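Local coordinates for protein uridylate kinase (Archaeoglobus fulgidus, PDB 2IJ9) that probably catalyses the reversible, ATP-dependent phosphorylation of UMP to UDP in pyrimidine nucleotide synthesis, at residues Cys62-Ile67 / Thr110-Thr115; Leu72-Leu77 / Val104-Gly109; Thr116-Ala121 / Val179-Ala184. The protein carries 1 engineered substitution. All blocks are in the same frame, centred on the assembly; numbering follows the deposited sequence.

Contact 1: Cys62-Ile67 / Thr110-Thr115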
ATOM      1  N   CYS B  62      11.558 -17.285  -6.118  1.00 74.33           N
ATOM      2  CA  CYS B  62      10.796 -16.563  -5.091  1.00 65.65           C
ATOM      3  C   CYS B  62      11.740 -16.052  -4.029  1.00 70.93           C
ATOM      4  O   CYS B  62      11.656 -14.893  -3.621  1.00 68.36           O
ATOM      5  CB  CYS B  62       9.804 -17.474  -4.389  1.00 47.85           C
ATOM      6  SG  CYS B  62       8.296 -17.836  -5.264  1.00101.21           S
ATOM      7  N   ASP B  63      12.634 -16.934  -3.585  1.00 69.67           N
ATOM      8  CA  ASP B  63      13.663 -16.571  -2.624  1.00 75.63           C
ATOM      9  C   ASP B  63      14.391 -15.288  -3.056  1.00 69.28           C
ATOM     10  O   ASP B  63      14.528 -14.346  -2.270  1.00 51.67           O
ATOM     11  CB  ASP B  63      14.643 -17.732  -2.432  1.00 64.32           C
ATOM     12  CG  ASP B  63      14.220 -18.693  -1.334  1.00104.53           C
ATOM     13  OD1 ASP B  63      13.637 -18.223  -0.332  1.00115.02           O
ATOM     14  OD2 ASP B  63      14.497 -19.912  -1.460  1.00117.25           O
ATOM     15  N   TYR B  64      14.808 -15.238  -4.319  1.00 59.06           N
ATOM     16  CA  TYR B  64      15.558 -14.086  -4.819  1.00 71.79           C
ATOM     17  C   TYR B  64      14.741 -12.799  -4.747  1.00 69.84           C
ATOM     18  O   TYR B  64      15.195 -11.800  -4.193  1.00 63.71           O
ATOM     19  CB  TYR B  64      16.123 -14.351  -6.227  1.00 64.49           C
ATOM     20  CG  TYR B  64      17.314 -15.271  -6.198  1.00 90.05           C
ATOM     21  CD1 TYR B  64      18.487 -14.902  -5.542  1.00 95.04           C
ATOM     22  CD2 TYR B  64      17.262 -16.518  -6.791  1.00 97.91           C
ATOM     23  CE1 TYR B  64      19.576 -15.753  -5.486  1.00 84.19           C
ATOM     24  CE2 TYR B  64      18.349 -17.377  -6.745  1.00 98.72           C
ATOM     25  CZ  TYR B  64      19.503 -16.990  -6.093  1.00 92.16           C
ATOM     26  OH  TYR B  64      20.583 -17.848  -6.049  1.00110.86           O
ATOM     27  N   ILE B  65      13.523 -12.858  -5.273  1.00 64.67           N
ATOM     28  CA  ILE B  65      12.565 -11.762  -5.191  1.00 57.37           C
ATOM     29  C   ILE B  65      12.383 -11.274  -3.756  1.00 69.44           C
ATOM     30  O   ILE B  65      12.348 -10.074  -3.499  1.00 78.24           O
ATOM     31  CB  ILE B  65      11.210 -12.196  -5.759  1.00 53.50           C
ATOM     32  CG1 ILE B  65      11.339 -12.448  -7.273  1.00 58.79           C
ATOM     33  CG2 ILE B  65      10.139 -11.174  -5.432  1.00 45.92           C
ATOM     34  CD1 ILE B  65      10.054 -12.372  -8.045  1.00 48.94           C
ATOM     35  N   GLY B  66      12.281 -12.212  -2.823  1.00 63.77           N
ATOM     36  CA  GLY B  66      12.185 -11.861  -1.426  1.00 62.70           C
ATOM     37  C   GLY B  66      13.380 -11.035  -0.997  1.00 67.73           C
ATOM     38  O   GLY B  66      13.216  -9.962  -0.401  1.00 66.33           O
ATOM     39  N   ILE B  67      14.583 -11.523  -1.305  1.00 58.11           N
ATOM     40  CA  ILE B  67      15.801 -10.841  -0.869  1.00 58.44           C
ATOM     41  C   ILE B  67      15.810  -9.445  -1.465  1.00 65.68           C
ATOM     42  O   ILE B  67      16.015  -8.461  -0.751  1.00 61.92           O
ATOM     43  CB  ILE B  67      17.077 -11.558  -1.299  1.00 57.14           C
ATOM     44  CG1 ILE B  67      16.995 -13.066  -1.028  1.00 72.97           C
ATOM     45  CG2 ILE B  67      18.243 -10.955  -0.572  1.00 54.33           C
ATOM     46  CD1 ILE B  67      17.105 -13.460   0.446  1.00100.07           C
ATOM     47  N   THR B 110      20.419 -12.464   2.957  1.00 93.40           N
ATOM     48  CA  THR B 110      21.628 -12.957   2.285  1.00 87.23           C
ATOM     49  C   THR B 110      21.353 -14.287   1.590  1.00 90.33           C
ATOM     50  O   THR B 110      21.014 -14.308   0.410  1.00 98.81           O
ATOM     51  CB  THR B 110      22.813 -13.109   3.250  1.00 86.75           C
ATOM     52  OG1 THR B 110      22.451 -13.987   4.320  1.00113.66           O
ATOM     53  CG2 THR B 110      23.192 -11.776   3.836  1.00 89.88           C
ATOM     54  N   PHE B 111      21.481 -15.392   2.323  1.00109.76           N
ATOM     55  CA  PHE B 111      21.212 -16.712   1.757  1.00116.71           C
ATOM     56  C   PHE B 111      19.710 -16.870   1.545  1.00114.95           C
ATOM     57  O   PHE B 111      18.920 -16.593   2.448  1.00111.72           O
ATOM     58  CB  PHE B 111      21.705 -17.884   2.632  1.00115.04           C
ATOM     59  CG  PHE B 111      22.566 -17.500   3.812  1.00135.36           C
ATOM     60  CD1 PHE B 111      23.821 -16.912   3.647  1.00137.82           C
ATOM     61  CD2 PHE B 111      22.137 -17.796   5.102  1.00150.35           C
ATOM     62  CE1 PHE B 111      24.613 -16.602   4.751  1.00104.23           C
ATOM     63  CE2 PHE B 111      22.922 -17.485   6.204  1.00133.90           C
ATOM     64  CZ  PHE B 111      24.160 -16.897   6.030  1.00106.77           C
ATOM     65  N   PRO B 112      19.313 -17.275   0.335  1.00116.48           N
ATOM     66  CA  PRO B 112      17.949 -17.676   0.007  1.00117.78           C
ATOM     67  C   PRO B 112      17.464 -18.882   0.822  1.00126.77           C
ATOM     68  O   PRO B 112      17.479 -20.011   0.335  1.00135.82           O
ATOM     69  CB  PRO B 112      18.051 -18.028  -1.480  1.00117.45           C
ATOM     70  CG  PRO B 112      19.212 -17.234  -1.975  1.00115.75           C
ATOM     71  CD  PRO B 112      20.187 -17.293  -0.849  1.00119.84           C
ATOM     72  N   GLY B 113      17.031 -18.635   2.055  1.00135.84           N
ATOM     73  CA  GLY B 113      16.521 -19.691   2.927  1.00141.13           C
ATOM     74  C   GLY B 113      15.674 -19.120   4.048  1.00144.70           C
ATOM     75  O   GLY B 113      14.840 -18.240   3.818  1.00144.68           O
ATOM     76  N   HIS B 114      15.889 -19.622   5.265  1.00147.63           N
ATOM     77  CA  HIS B 114      15.221 -19.095   6.461  1.00144.55           C
ATOM     78  C   HIS B 114      15.655 -17.650   6.710  1.00132.52           C
ATOM     79  O   HIS B 114      16.742 -17.240   6.294  1.00110.31           O
ATOM     80  CB  HIS B 114      15.462 -19.991   7.686  1.00145.69           C
ATOM     81  CG  HIS B 114      14.738 -21.302   7.626  1.00146.49           C
ATOM     82  ND1 HIS B 114      15.218 -22.389   6.929  1.00165.43           N
ATOM     83  CD2 HIS B 114      13.562 -21.696   8.171  1.00154.68           C
ATOM     84  CE1 HIS B 114      14.373 -23.398   7.048  1.00162.77           C
ATOM     85  NE2 HIS B 114      13.359 -23.003   7.797  1.00164.75           N
ATOM     86  N   THR B 115      14.801 -16.884   7.382  1.00120.17           N
ATOM     87  CA  THR B 115      14.858 -15.444   7.237  1.00113.52           C
ATOM     88  C   THR B 115      14.816 -14.601   8.499  1.00 98.78           C
ATOM     89  O   THR B 115      14.306 -15.017   9.538  1.00 97.93           O
ATOM     90  CB  THR B 115      13.744 -14.942   6.276  1.00132.73           C
ATOM     91  OG1 THR B 115      12.584 -15.779   6.396  1.00156.76           O
ATOM     92  CG2 THR B 115      14.225 -14.954   4.822  1.00139.03           C
TER
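Pro-112 meets the helical segment 62-67 chiefly at Asp-63 and Tyr-64, while Ile-67 reaches the loop one turn further on. The apolar part rests mainly on the pyrrolidine ring. Its CB lies 3.6 Å from CB of Asp-63, and its CG approaches the aromatic ring of Tyr-64, where CE1 is the nearest atom at 3.8 Å. In Tyr-64, chi1 of -75° sets CG beside the backbone N. The outer end of this side chain comes closer to the loop than its CB does. Ile-67 uses a single methyl: CD1 stands 4.0 Å from the carbonyl O of Thr-110 and 4.1 Å from that of Phe-111, hydrocarbon lying against peptide oxygens.

The polar part shows that proximity alone does not make a bond. OD2 of Asp-63 is 3.5 Å from O of Pro-112, but both are acceptors. On the loop side, Pro-112 is the centre of an inverse gamma turn, marked by a weak 2.8 Å hydrogen bond from Gly-113 N to Phe-111 O. Asp-63 and residues 110-115 are all predicted to bind UMP, so the contact brings two parts of the probable nucleotide pocket together. An alanine at Asp-63 would keep the CB contact, but losing the carboxylate would probably open a gap beside the Pro-112 carbonyl and deprive the pocket of a predicted UMP-binding group.

Helix 59-80 packs through Cys-62 and Ile-65 on helix 42-54, and Tyr-64 and Ile-65 touch Met-75 of the second subunit. The ring of Phe-111 meets that of Phe-92 at the start of helix 92-99, and the loop itself runs from strand 104-107 to helix 117-126.

Contact 2: Leu72-Leu77 / Val104-Gly109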
ATOM      1  N   LEU B  72      15.323  -3.517  -0.827  1.00 44.98           N
ATOM      2  CA  LEU B  72      14.608  -2.291  -1.160  1.00 53.96           C
ATOM      3  C   LEU B  72      14.087  -1.570   0.090  1.00 60.62           C
ATOM      4  O   LEU B  72      14.288  -0.367   0.252  1.00 63.19           O
ATOM      5  CB  LEU B  72      13.451  -2.600  -2.115  1.00 35.68           C
ATOM      6  CG  LEU B  72      12.793  -1.402  -2.793  1.00 59.02           C
ATOM      7  CD1 LEU B  72      13.763  -0.252  -3.105  1.00 72.52           C
ATOM      8  CD2 LEU B  72      12.141  -1.890  -4.047  1.00 81.18           C
ATOM      9  N   ASN B  73      13.423  -2.314   0.967  1.00 51.78           N
ATOM     10  CA  ASN B  73      13.053  -1.782   2.254  1.00 55.74           C
ATOM     11  C   ASN B  73      14.264  -1.213   2.964  1.00 55.25           C
ATOM     12  O   ASN B  73      14.208  -0.129   3.550  1.00 63.88           O
ATOM     13  CB  ASN B  73      12.422  -2.875   3.095  1.00 59.44           C
ATOM     14  CG  ASN B  73      11.107  -3.314   2.545  1.00 62.63           C
ATOM     15  OD1 ASN B  73      10.771  -4.494   2.565  1.00 77.82           O
ATOM     16  ND2 ASN B  73      10.347  -2.359   2.028  1.00 66.03           N
ATOM     17  N   ALA B  74      15.367  -1.941   2.885  1.00 57.58           N
ATOM     18  CA  ALA B  74      16.578  -1.548   3.569  1.00 66.31           C
ATOM     19  C   ALA B  74      17.080  -0.206   3.043  1.00 82.80           C
ATOM     20  O   ALA B  74      17.479   0.665   3.828  1.00 68.45           O
ATOM     21  CB  ALA B  74      17.611  -2.598   3.400  1.00 51.31           C
ATOM     22  N   MET B  75      17.033  -0.044   1.719  1.00 74.36           N
ATOM     23  CA  MET B  75      17.429   1.200   1.089  1.00 67.28           C
ATOM     24  C   MET B  75      16.577   2.329   1.640  1.00 69.40           C
ATOM     25  O   MET B  75      17.081   3.386   1.990  1.00 74.18           O
ATOM     26  CB  MET B  75      17.263   1.116  -0.420  1.00 67.86           C
ATOM     27  CG  MET B  75      18.205   0.149  -1.127  1.00 52.27           C
ATOM     28  SD  MET B  75      18.089   0.310  -2.923  1.00 63.40           S
ATOM     29  CE  MET B  75      19.187   1.720  -3.096  1.00 86.74           C
ATOM     30  N   LEU B  76      15.285   2.069   1.760  1.00 64.80           N
ATOM     31  CA  LEU B  76      14.352   3.066   2.221  1.00 62.74           C
ATOM     32  C   LEU B  76      14.775   3.537   3.595  1.00 67.21           C
ATOM     33  O   LEU B  76      14.890   4.734   3.843  1.00 71.61           O
ATOM     34  CB  LEU B  76      12.943   2.475   2.259  1.00 55.48           C
ATOM     35  CG  LEU B  76      11.809   3.496   2.184  1.00 82.87           C
ATOM     36  CD1 LEU B  76      11.884   4.338   0.904  1.00 89.84           C
ATOM     37  CD2 LEU B  76      10.462   2.796   2.319  1.00 81.53           C
ATOM     38  N   LEU B  77      15.037   2.585   4.479  1.00 63.38           N
ATOM     39  CA  LEU B  77      15.462   2.912   5.833  1.00 66.07           C
ATOM     40  C   LEU B  77      16.763   3.735   5.859  1.00 70.19           C
ATOM     41  O   LEU B  77      16.908   4.646   6.654  1.00 60.97           O
ATOM     42  CB  LEU B  77      15.606   1.627   6.653  1.00 34.58           C
ATOM     43  CG  LEU B  77      16.149   1.772   8.069  1.00 59.20           C
ATOM     44  CD1 LEU B  77      15.400   2.844   8.914  1.00 55.78           C
ATOM     45  CD2 LEU B  77      16.093   0.413   8.742  1.00 43.93           C
ATOM     46  N   VAL B 104      26.418   2.709  11.352  1.00 72.33           N
ATOM     47  CA  VAL B 104      25.230   1.937  11.051  1.00 78.20           C
ATOM     48  C   VAL B 104      25.349   1.224   9.707  1.00 71.14           C
ATOM     49  O   VAL B 104      25.654   1.826   8.682  1.00 72.55           O
ATOM     50  CB  VAL B 104      23.936   2.789  11.164  1.00 79.98           C
ATOM     51  CG1 VAL B 104      22.757   2.104  10.505  1.00 91.34           C
ATOM     52  CG2 VAL B 104      23.607   3.023  12.618  1.00 87.79           C
ATOM     53  N   VAL B 105      25.142  -0.084   9.743  1.00 69.24           N
ATOM     54  CA  VAL B 105      25.028  -0.868   8.540  1.00 68.70           C
ATOM     55  C   VAL B 105      23.624  -1.450   8.505  1.00 67.27           C
ATOM     56  O   VAL B 105      23.116  -1.916   9.515  1.00 86.22           O
ATOM     57  CB  VAL B 105      26.094  -1.962   8.488  1.00 71.89           C
ATOM     58  CG1 VAL B 105      25.926  -2.836   7.234  1.00 56.19           C
ATOM     59  CG2 VAL B 105      27.471  -1.322   8.491  1.00 71.88           C
ATOM     60  N   VAL B 106      22.989  -1.376   7.343  1.00 67.09           N
ATOM     61  CA  VAL B 106      21.632  -1.856   7.168  1.00 60.49           C
ATOM     62  C   VAL B 106      21.595  -2.818   5.997  1.00 67.81           C
ATOM     63  O   VAL B 106      21.896  -2.439   4.863  1.00 83.52           O
ATOM     64  CB  VAL B 106      20.652  -0.700   6.854  1.00 58.37           C
ATOM     65  CG1 VAL B 106      19.245  -1.229   6.728  1.00 60.60           C
ATOM     66  CG2 VAL B 106      20.721   0.402   7.924  1.00 47.20           C
ATOM     67  N   MET B 107      21.207  -4.056   6.268  1.00 68.82           N
ATOM     68  CA  MET B 107      21.118  -5.062   5.213  1.00 71.77           C
ATOM     69  C   MET B 107      19.770  -5.769   5.100  1.00 73.07           C
ATOM     70  O   MET B 107      18.980  -5.814   6.050  1.00 68.84           O
ATOM     71  CB  MET B 107      22.211  -6.116   5.393  1.00 69.36           C
ATOM     72  CG  MET B 107      22.094  -6.938   6.658  1.00 62.02           C
ATOM     73  SD  MET B 107      23.593  -7.887   6.841  1.00 61.37           S
ATOM     74  CE  MET B 107      23.441  -8.857   5.354  1.00 41.04           C
ATOM     75  N   GLY B 108      19.542  -6.351   3.927  1.00 79.71           N
ATOM     76  CA  GLY B 108      18.363  -7.168   3.699  1.00 81.07           C
ATOM     77  C   GLY B 108      18.707  -8.590   4.066  1.00 71.50           C
ATOM     78  O   GLY B 108      19.397  -8.821   5.060  1.00 74.88           O
ATOM     79  N   GLY B 109      18.230  -9.537   3.256  1.00 77.12           N
ATOM     80  CA  GLY B 109      18.594 -10.943   3.393  1.00 78.48           C
ATOM     81  C   GLY B 109      19.938 -11.237   2.755  1.00 79.45           C
ATOM     82  O   GLY B 109      20.538 -10.370   2.108  1.00 71.16           O
TER
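In Leu-77, chi1 of 175° puts CG anti to the backbone N, and in Val-106 chi1 of -178° does the same for CG1. The two side chains cross at about a right angle, with CD2 of Leu-77 4.1 Å from CG1 of Val-106. That same valine methyl also touches Ala-74, one turn earlier in the helix, at 4.0 Å from its CB and 3.9 Å from its carbonyl O. Val-106 CG1 is therefore shared by two helical residues three positions apart.

This is helix-on-sheet packing of the alpha/beta fold of the amino acid kinase family. Helix 59-80 belongs to the connection between the parallel, adjacent strands 34-39 and 104-107, and the latter is the outermost strand on its side of the sheet within the chain. The helix and strand segments run nearly antiparallel, at 152°, with their axes approaching to 7.8 Å.

At the end of the strand the contact passes to backbone. CB of Ala-74 is 4.2 Å from C of Met-107 and 4.3 Å from N of Gly-108, and the CA atoms of Ala-74 and Gly-108, the nearest such pair, are 5.9 Å apart. Ala-74 and Leu-77 also touch strand 34-39, while Val-105 and Met-107 pack against helix 92-99. Leu-72, Met-75 and Leu-76 contact the second subunit.

Contact 3: Thr116-Ala121 / Val179-Ala184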
ATOM      1  N   THR B 116      15.386 -13.406   8.333  1.00 99.14           N
ATOM      2  CA  THR B 116      15.366 -12.228   9.233  1.00 75.93           C
ATOM      3  C   THR B 116      15.781 -12.416  10.677  1.00 83.11           C
ATOM      4  O   THR B 116      16.792 -11.857  11.091  1.00 86.39           O
ATOM      5  CB  THR B 116      14.075 -11.425   9.144  1.00 81.38           C
ATOM      6  OG1 THR B 116      13.542 -11.519   7.815  1.00 79.32           O
ATOM      7  CG2 THR B 116      14.376  -9.962   9.478  1.00 65.22           C
ATOM      8  N   ASP B 117      14.994 -13.170  11.440  1.00 92.18           N
ATOM      9  CA  ASP B 117      15.389 -13.571  12.785  1.00 89.77           C
ATOM     10  C   ASP B 117      16.663 -14.392  12.708  1.00 81.49           C
ATOM     11  O   ASP B 117      17.664 -14.065  13.357  1.00 75.16           O
ATOM     12  CB  ASP B 117      14.289 -14.399  13.447  1.00101.43           C
ATOM     13  CG  ASP B 117      13.048 -13.590  13.731  1.00132.45           C
ATOM     14  OD1 ASP B 117      13.105 -12.348  13.590  1.00150.13           O
ATOM     15  OD2 ASP B 117      12.017 -14.193  14.097  1.00158.39           O
ATOM     16  N   ALA B 118      16.619 -15.448  11.895  1.00 76.45           N
ATOM     17  CA  ALA B 118      17.754 -16.354  11.731  1.00 69.68           C
ATOM     18  C   ALA B 118      18.914 -15.590  11.127  1.00 68.77           C
ATOM     19  O   ALA B 118      20.012 -15.592  11.679  1.00 66.13           O
ATOM     20  CB  ALA B 118      17.373 -17.542  10.871  1.00 63.81           C
ATOM     21  N   THR B 119      18.648 -14.896  10.023  1.00 68.27           N
ATOM     22  CA  THR B 119      19.651 -14.067   9.377  1.00 70.40           C
ATOM     23  C   THR B 119      20.369 -13.153  10.363  1.00 66.15           C
ATOM     24  O   THR B 119      21.595 -13.117  10.392  1.00 73.09           O
ATOM     25  CB  THR B 119      19.021 -13.238   8.280  1.00 78.15           C
ATOM     26  OG1 THR B 119      18.619 -14.112   7.216  1.00 91.43           O
ATOM     27  CG2 THR B 119      20.002 -12.177   7.764  1.00 65.85           C
ATOM     28  N   ALA B 120      19.607 -12.450  11.192  1.00 55.48           N
ATOM     29  CA  ALA B 120      20.199 -11.518  12.137  1.00 69.39           C
ATOM     30  C   ALA B 120      20.897 -12.232  13.278  1.00 67.66           C
ATOM     31  O   ALA B 120      21.864 -11.707  13.827  1.00 76.41           O
ATOM     32  CB  ALA B 120      19.158 -10.550  12.670  1.00 80.87           C
ATOM     33  N   ALA B 121      20.409 -13.418  13.642  1.00 76.34           N
ATOM     34  CA  ALA B 121      21.074 -14.236  14.668  1.00 78.73           C
ATOM     35  C   ALA B 121      22.446 -14.655  14.165  1.00 80.66           C
ATOM     36  O   ALA B 121      23.449 -14.429  14.845  1.00 82.44           O
ATOM     37  CB  ALA B 121      20.234 -15.458  15.049  1.00 70.92           C
ATOM     38  N   VAL B 179       6.920 -15.991  15.734  1.00143.68           N
ATOM     39  CA  VAL B 179       8.218 -15.344  15.856  1.00140.09           C
ATOM     40  C   VAL B 179       8.787 -15.927  17.136  1.00135.59           C
ATOM     41  O   VAL B 179       8.060 -16.614  17.827  1.00142.85           O
ATOM     42  CB  VAL B 179       8.053 -13.814  16.026  1.00144.75           C
ATOM     43  CG1 VAL B 179       8.179 -13.117  14.686  1.00151.53           C
ATOM     44  CG2 VAL B 179       6.704 -13.462  16.682  1.00133.00           C
ATOM     45  N   ILE B 180      10.063 -15.809  17.482  1.00114.69           N
ATOM     46  CA  ILE B 180      11.290 -16.061  16.768  1.00104.13           C
ATOM     47  C   ILE B 180      11.329 -17.451  16.091  1.00102.40           C
ATOM     48  O   ILE B 180      10.578 -18.358  16.453  1.00 93.52           O
ATOM     49  CB  ILE B 180      12.382 -16.043  17.878  1.00 95.96           C
ATOM     50  CG1 ILE B 180      13.710 -15.446  17.403  1.00121.72           C
ATOM     51  CG2 ILE B 180      12.524 -17.424  18.564  1.00 93.90           C
ATOM     52  CD1 ILE B 180      14.471 -14.698  18.512  1.00106.53           C
ATOM     53  N   ASP B 181      12.224 -17.601  15.114  1.00118.19           N
ATOM     54  CA  ASP B 181      12.410 -18.851  14.364  1.00118.86           C
ATOM     55  C   ASP B 181      13.143 -19.880  15.225  1.00114.11           C
ATOM     56  O   ASP B 181      13.874 -19.514  16.145  1.00115.33           O
ATOM     57  CB  ASP B 181      13.191 -18.558  13.066  1.00124.11           C
ATOM     58  CG  ASP B 181      13.301 -19.767  12.134  1.00145.38           C
ATOM     59  OD1 ASP B 181      12.426 -20.665  12.181  1.00156.12           O
ATOM     60  OD2 ASP B 181      14.268 -19.807  11.338  1.00166.50           O
ATOM     61  N   LEU B 182      12.930 -21.163  14.932  1.00112.10           N
ATOM     62  CA  LEU B 182      13.607 -22.259  15.625  1.00110.96           C
ATOM     63  C   LEU B 182      15.120 -22.192  15.423  1.00107.65           C
ATOM     64  O   LEU B 182      15.883 -22.280  16.394  1.00 99.86           O
ATOM     65  CB  LEU B 182      13.064 -23.612  15.137  1.00117.22           C
ATOM     66  CG  LEU B 182      13.837 -24.907  15.433  1.00123.00           C
ATOM     67  CD1 LEU B 182      13.814 -25.265  16.925  1.00101.32           C
ATOM     68  CD2 LEU B 182      13.291 -26.053  14.587  1.00119.32           C
ATOM     69  N   LEU B 183      15.538 -22.035  14.164  1.00106.20           N
ATOM     70  CA  LEU B 183      16.959 -21.965  13.816  1.00107.71           C
ATOM     71  C   LEU B 183      17.591 -20.713  14.401  1.00 97.85           C
ATOM     72  O   LEU B 183      18.748 -20.737  14.790  1.00 82.06           O
ATOM     73  CB  LEU B 183      17.175 -22.024  12.299  1.00109.94           C
ATOM     74  CG  LEU B 183      16.500 -23.177  11.540  1.00136.32           C
ATOM     75  CD1 LEU B 183      16.736 -23.067  10.036  1.00138.90           C
ATOM     76  CD2 LEU B 183      16.945 -24.545  12.061  1.00130.82           C
ATOM     77  N   ALA B 184      16.811 -19.635  14.475  1.00 93.08           N
ATOM     78  CA  ALA B 184      17.235 -18.408  15.149  1.00 93.73           C
ATOM     79  C   ALA B 184      17.585 -18.687  16.613  1.00100.97           C
ATOM     80  O   ALA B 184      18.667 -18.318  17.080  1.00 95.76           O
ATOM     81  CB  ALA B 184      16.149 -17.341  15.059  1.00 84.84           C
TER
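Asp-117, whose carbonyl O accepts a 2.8 Å backbone hydrogen bond from N of Ala-121 in the first turn of helix 117-126, packs its CB 3.8 Å from CB of Ala-184. In its side chain, chi1 of -67° sets CG beside the backbone N and anti to the carbonyl carbon. OD2 of Asp-117 lies near segment 179-184 without bonding to it, 3.3 Å from CA of Ile-180 and 3.6 Å from N of Asp-181.

The methyl of Ala-184 lies against the backbone at Asp-117 and Ala-118, 3.7 Å from N of Ala-118. CB of Ala-121 approaches the carbonyl O of Ala-184 at 3.8 Å. At the start of helix 182-191, Leu-182 N gives a weak hydrogen bond to OD1 of Asp-181. Val-179 and Ile-180 lean on strand 131-136, Val-179 touching Thr-136, a predicted ATP-binding residue.

The CA atoms of Ala-118 and Ala-184 are 4.0 Å apart. The chemistry implies an association of small alkyl groups with backbone, while the carboxylates of Asp-117 and Asp-181 are not in contact, OD2 to OD2 6.6 Å, and would probably repel each other if both are charged.

Overall arrangement
Contacts 1 and 2 reach the second subunit, whereas no other chain of the assembly touches contact 3. Contacts 1 and 2, with centres 14 Å apart, share helix 59-80 and touch directly, CG2 of Ile-67 lying 3.6 Å from O of Gly-109; contact 2 is nested within the chain loop that contact 1 closes. Contact 3, 13 Å from contact 1 between centres, continues the predicted UMP loop through Thr-116 and meets it where ND1 of His-114 is 3.5 Å from CD1 of Leu-183. Its Val-179 side borders predicted ATP-binding residues. Contact 1 thus touches both of the others, while contacts 2 and 3 do not touch, their centres 17 Å and nearest atoms about 4 Å apart.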